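Side-chain contacts in heme-binding protein A (Haemophilus parasuis 29755, PDB 3TPA), which probably binds glutathione in the periplasm as an extracellular solute-binding protein of the GbpA family, for uptake by an ABC transporter: residues F120-N123 against L127-I130; T413-N416 against D420-L423. The protein carries 1 engineered substitution. All blocks are in the same frame, centred on the assembly; numbering follows the deposited sequence.

How the contacts relate
From the N terminus the chain first meets contact 1, where helix 120-124 turns through a short link into helix 127-130 and so leads on to strand 131-136, the edge of an antiparallel five-stranded sheet. Contact 2 comes nearly three hundred residues later and closes a longer loop, 414-419, between the end of strand 407-413, within the six-stranded mixed sheet, and helix 420-427. The two loops follow one another in series, neither enclosing nor crossing the other. In space, however, their centres lie about 14 Å apart, and they meet where Tyr121 CE2 packs on Arg415 CD at 3.7 Å, joining regions of the fold far apart in sequence.

Contact 1. Residues F120-N123 against L127-I130; sequences FYFN and LPSI
Phe122 and Leu127 bring their CA atoms to 5.6 Å, and Leu127 N donates to Phe122 O at 3.1 Å across the bend between the two short helices. The bond reaches five residues along the chain and meets the carbonyl almost end on, with a C=O...N angle of 172°. Pro128 CD leans on the same oxygen, at 3.3 Å. With no N-H to offer, proline suits the first turn of a helix, where amides have no earlier carbonyl of that helix to pair with.

The Phe122 side chain swings CG opposite the backbone N (chi1 -169°), which brings its ring across the start of helix 127-130. Leu127 CB sits over the middle of one face, 3.6 Å from the centroid, in a CH-pi contact; its CD1 reaches the CD1-CE1 side of the ring. Pro128 CD lies 3.7 Å from Phe122 CE2. This link between two short helices belongs to the type II periplasmic-binding-protein fold, and it feeds directly into edge strand 131-136. Gln104 and Ala105 of helix 94-105 also touch Phe122, a large flat residue fitted to a buried junction of helices. At the exposed border, Asn123 OD1 approaches Pro128 CG at 3.3 Å, while its ND2 bonds back to the carbonyl of Tyr119.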
# COMPACT_ATOMS: atom_id res chain seq x y z
N PHE A 120 13.80 3.36 -0.51
CA PHE A 120 13.01 2.28 0.05
C PHE A 120 12.04 1.70 -0.96
O PHE A 120 11.89 0.50 -1.05
CB PHE A 120 12.19 2.78 1.25
CG PHE A 120 13.01 3.17 2.44
CD1 PHE A 120 13.64 2.21 3.21
CD2 PHE A 120 13.15 4.51 2.79
CE1 PHE A 120 14.40 2.57 4.30
CE2 PHE A 120 13.89 4.88 3.88
CZ PHE A 120 14.53 3.91 4.64
N TYR A 121 11.33 2.55 -1.67
CA TYR A 121 10.27 2.06 -2.54
C TYR A 121 10.84 1.49 -3.84
O TYR A 121 10.40 0.45 -4.33
CB TYR A 121 9.21 3.14 -2.79
CG TYR A 121 8.05 3.09 -1.82
CD1 TYR A 121 8.08 3.80 -0.63
CD2 TYR A 121 6.93 2.33 -2.09
CE1 TYR A 121 7.03 3.74 0.26
CE2 TYR A 121 5.87 2.27 -1.20
CZ TYR A 121 5.93 2.98 -0.03
OH TYR A 121 4.87 2.92 0.87
N PHE A 122 11.86 2.15 -4.38
CA PHE A 122 12.52 1.61 -5.57
C PHE A 122 12.86 0.13 -5.34
O PHE A 122 12.63 -0.72 -6.21
CB PHE A 122 13.79 2.43 -5.87
CG PHE A 122 14.41 2.12 -7.21
CD1 PHE A 122 13.94 2.74 -8.36
CD2 PHE A 122 15.46 1.24 -7.31
CE1 PHE A 122 14.52 2.47 -9.60
CE2 PHE A 122 16.05 0.96 -8.56
CZ PHE A 122 15.58 1.57 -9.69
N ASN A 123 13.39 -0.18 -4.16
CA ASN A 123 13.77 -1.55 -3.81
C ASN A 123 12.59 -2.44 -3.44
O ASN A 123 12.52 -3.60 -3.84
CB ASN A 123 14.81 -1.55 -2.67
CG ASN A 123 16.17 -1.08 -3.14
OD1 ASN A 123 16.91 -1.83 -3.77
ND2 ASN A 123 16.49 0.17 -2.85
N LEU A 127 12.45 -2.73 -8.54
CA LEU A 127 12.95 -2.10 -9.76
C LEU A 127 14.43 -2.39 -10.05
O LEU A 127 14.83 -2.39 -11.21
CB LEU A 127 12.71 -0.59 -9.73
CG LEU A 127 11.22 -0.25 -9.67
CD1 LEU A 127 11.01 1.23 -9.81
CD2 LEU A 127 10.47 -1.00 -10.75
N PRO A 128 15.26 -2.61 -9.01
CA PRO A 128 16.65 -2.87 -9.39
C PRO A 128 16.77 -4.07 -10.33
O PRO A 128 17.69 -4.14 -11.13
CB PRO A 128 17.32 -3.19 -8.06
CG PRO A 128 16.52 -2.45 -7.03
CD PRO A 128 15.09 -2.51 -7.55
N SER A 129 15.84 -5.00 -10.21
CA SER A 129 15.89 -6.22 -11.01
C SER A 129 14.92 -6.19 -12.18
O SER A 129 15.12 -6.87 -13.18
CB SER A 129 15.62 -7.43 -10.12
OG SER A 129 14.37 -7.33 -9.47
N ILE A 130 13.85 -5.40 -12.06
CA ILE A 130 12.85 -5.29 -13.11
C ILE A 130 13.25 -4.28 -14.19
O ILE A 130 12.99 -4.48 -15.38
CB ILE A 130 11.49 -4.90 -12.51
CG1 ILE A 130 10.93 -6.08 -11.71
CG2 ILE A 130 10.52 -4.48 -13.61
CD1 ILE A 130 9.64 -5.77 -10.97

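Contact 2. Residues T413-N416 against D420-L423; sequences TSRN and DNFL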
# COMPACT_ATOMS: atom_id res chain seq x y z
N THR A 413 0.54 -6.21 3.35
CA THR A 413 -0.00 -5.02 2.69
C THR A 413 0.57 -4.89 1.30
O THR A 413 1.78 -4.93 1.12
CB THR A 413 0.33 -3.74 3.49
OG1 THR A 413 -0.32 -3.80 4.76
CG2 THR A 413 -0.13 -2.50 2.74
N SER A 414 -0.31 -4.74 0.31
CA SER A 414 0.12 -4.53 -1.06
C SER A 414 0.36 -3.04 -1.30
O SER A 414 -0.47 -2.21 -0.96
CB SER A 414 -0.94 -5.02 -2.02
OG SER A 414 -0.61 -4.70 -3.36
N ARG A 415 1.49 -2.71 -1.93
CA ARG A 415 1.81 -1.30 -2.16
C ARG A 415 1.30 -0.76 -3.49
O ARG A 415 1.11 0.44 -3.62
CB ARG A 415 3.31 -1.05 -2.02
CG ARG A 415 3.90 -1.52 -0.71
CD ARG A 415 5.41 -1.40 -0.74
NE ARG A 415 6.05 -2.35 0.16
CZ ARG A 415 6.48 -3.55 -0.20
NH1 ARG A 415 6.33 -3.97 -1.45
NH2 ARG A 415 7.05 -4.34 0.69
N ASN A 416 1.07 -1.63 -4.49
CA ASN A 416 0.54 -1.18 -5.78
C ASN A 416 -0.87 -1.68 -6.05
O ASN A 416 -1.50 -1.32 -7.05
CB ASN A 416 1.50 -1.50 -6.97
CG ASN A 416 1.63 -2.99 -7.27
OD1 ASN A 416 0.91 -3.82 -6.74
ND2 ASN A 416 2.58 -3.32 -8.15
N ASP A 420 -0.94 -9.56 -8.47
CA ASP A 420 0.43 -10.08 -8.48
C ASP A 420 1.18 -9.72 -7.21
O ASP A 420 2.00 -10.48 -6.72
CB ASP A 420 1.22 -9.55 -9.69
CG ASP A 420 2.70 -9.96 -9.64
OD1 ASP A 420 3.03 -11.07 -10.09
OD2 ASP A 420 3.53 -9.17 -9.13
N ASN A 421 0.90 -8.54 -6.67
CA ASN A 421 1.61 -8.04 -5.50
C ASN A 421 0.97 -8.50 -4.18
O ASN A 421 1.35 -8.04 -3.12
CB ASN A 421 1.71 -6.50 -5.57
CG ASN A 421 2.48 -5.89 -4.42
OD1 ASN A 421 1.95 -5.07 -3.68
ND2 ASN A 421 3.74 -6.27 -4.28
N PHE A 422 -0.00 -9.41 -4.28
CA PHE A 422 -0.45 -10.21 -3.14
C PHE A 422 0.09 -11.63 -3.32
O PHE A 422 0.82 -12.15 -2.49
CB PHE A 422 -2.00 -10.31 -3.08
CG PHE A 422 -2.69 -9.07 -2.58
CD1 PHE A 422 -3.03 -8.94 -1.24
CD2 PHE A 422 -3.06 -8.07 -3.46
CE1 PHE A 422 -3.70 -7.80 -0.76
CE2 PHE A 422 -3.73 -6.91 -2.99
CZ PHE A 422 -4.04 -6.78 -1.65
N LEU A 423 -0.28 -12.25 -4.44
CA LEU A 423 -0.05 -13.69 -4.64
C LEU A 423 1.40 -14.11 -4.86
O LEU A 423 1.82 -15.17 -4.40
CB LEU A 423 -0.89 -14.19 -5.81
CG LEU A 423 -2.40 -13.96 -5.68
CD1 LEU A 423 -3.05 -14.38 -6.97
CD2 LEU A 423 -2.99 -14.75 -4.53
O HOH W 1 3.58 -4.60 -1.04
O HOH W 2 6.62 -5.59 -3.64
O HOH W 3 3.39 -6.49 -8.57
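Asn421 points its side chain from the first turn of helix 420-427 into the loop 413-416, and each of its atoms meets something there. CB comes first, with Asn416 OD1 only 3.0 Å away. A chi1 of -178° turns the amide off beside its own carbonyl carbon and extends it towards the loop, and its plane stands 71° from that of the Asn416 amide. OD1 then gathers the polar contacts. Ser414 OG donates to it at 2.6 Å, tilted 16° from the carbonyl plane. Arg415 N, at 3.0 Å from the same OD1, approaches nearly end on to the carbonyl. Water 1 gives a third bond to this oxygen and another to Thr413 O. Three donors thus satisfy a buried oxygen and should hold the amide from flipping. ND2, at the other branch, reaches water 2, which also lies at the edge of the Arg415 guanidinium; both bonds to that water are weak, and the bridge is tentative because it holds for one of two Arg415 conformers.

The loop follows strand 407-413 of the mixed sheet, a strand-to-helix connection within the periplasmic-binding-protein fold. The short hydroxyl of Ser414 also pairs with Gly417 N, and Asn416 OD1 takes Asp418 N in an Asx turn. Next to these bonds, Ser414 CB rests on one face of Phe422, displaced from the ring centre towards CE2 and CZ and 3.8 Å from the centroid; serine is small enough to bond through its hydroxyl while its methylene packs on the aromatic. Phe317 meets the Phe422 ring edge-to-face. Water 3, accepting from Asn416 ND2, donates to Asp420 OD2 at 2.7 Å and so bridges loop and helix. The Arg415 side chain lies against Tyr121 and Trp124 of helix 120-124.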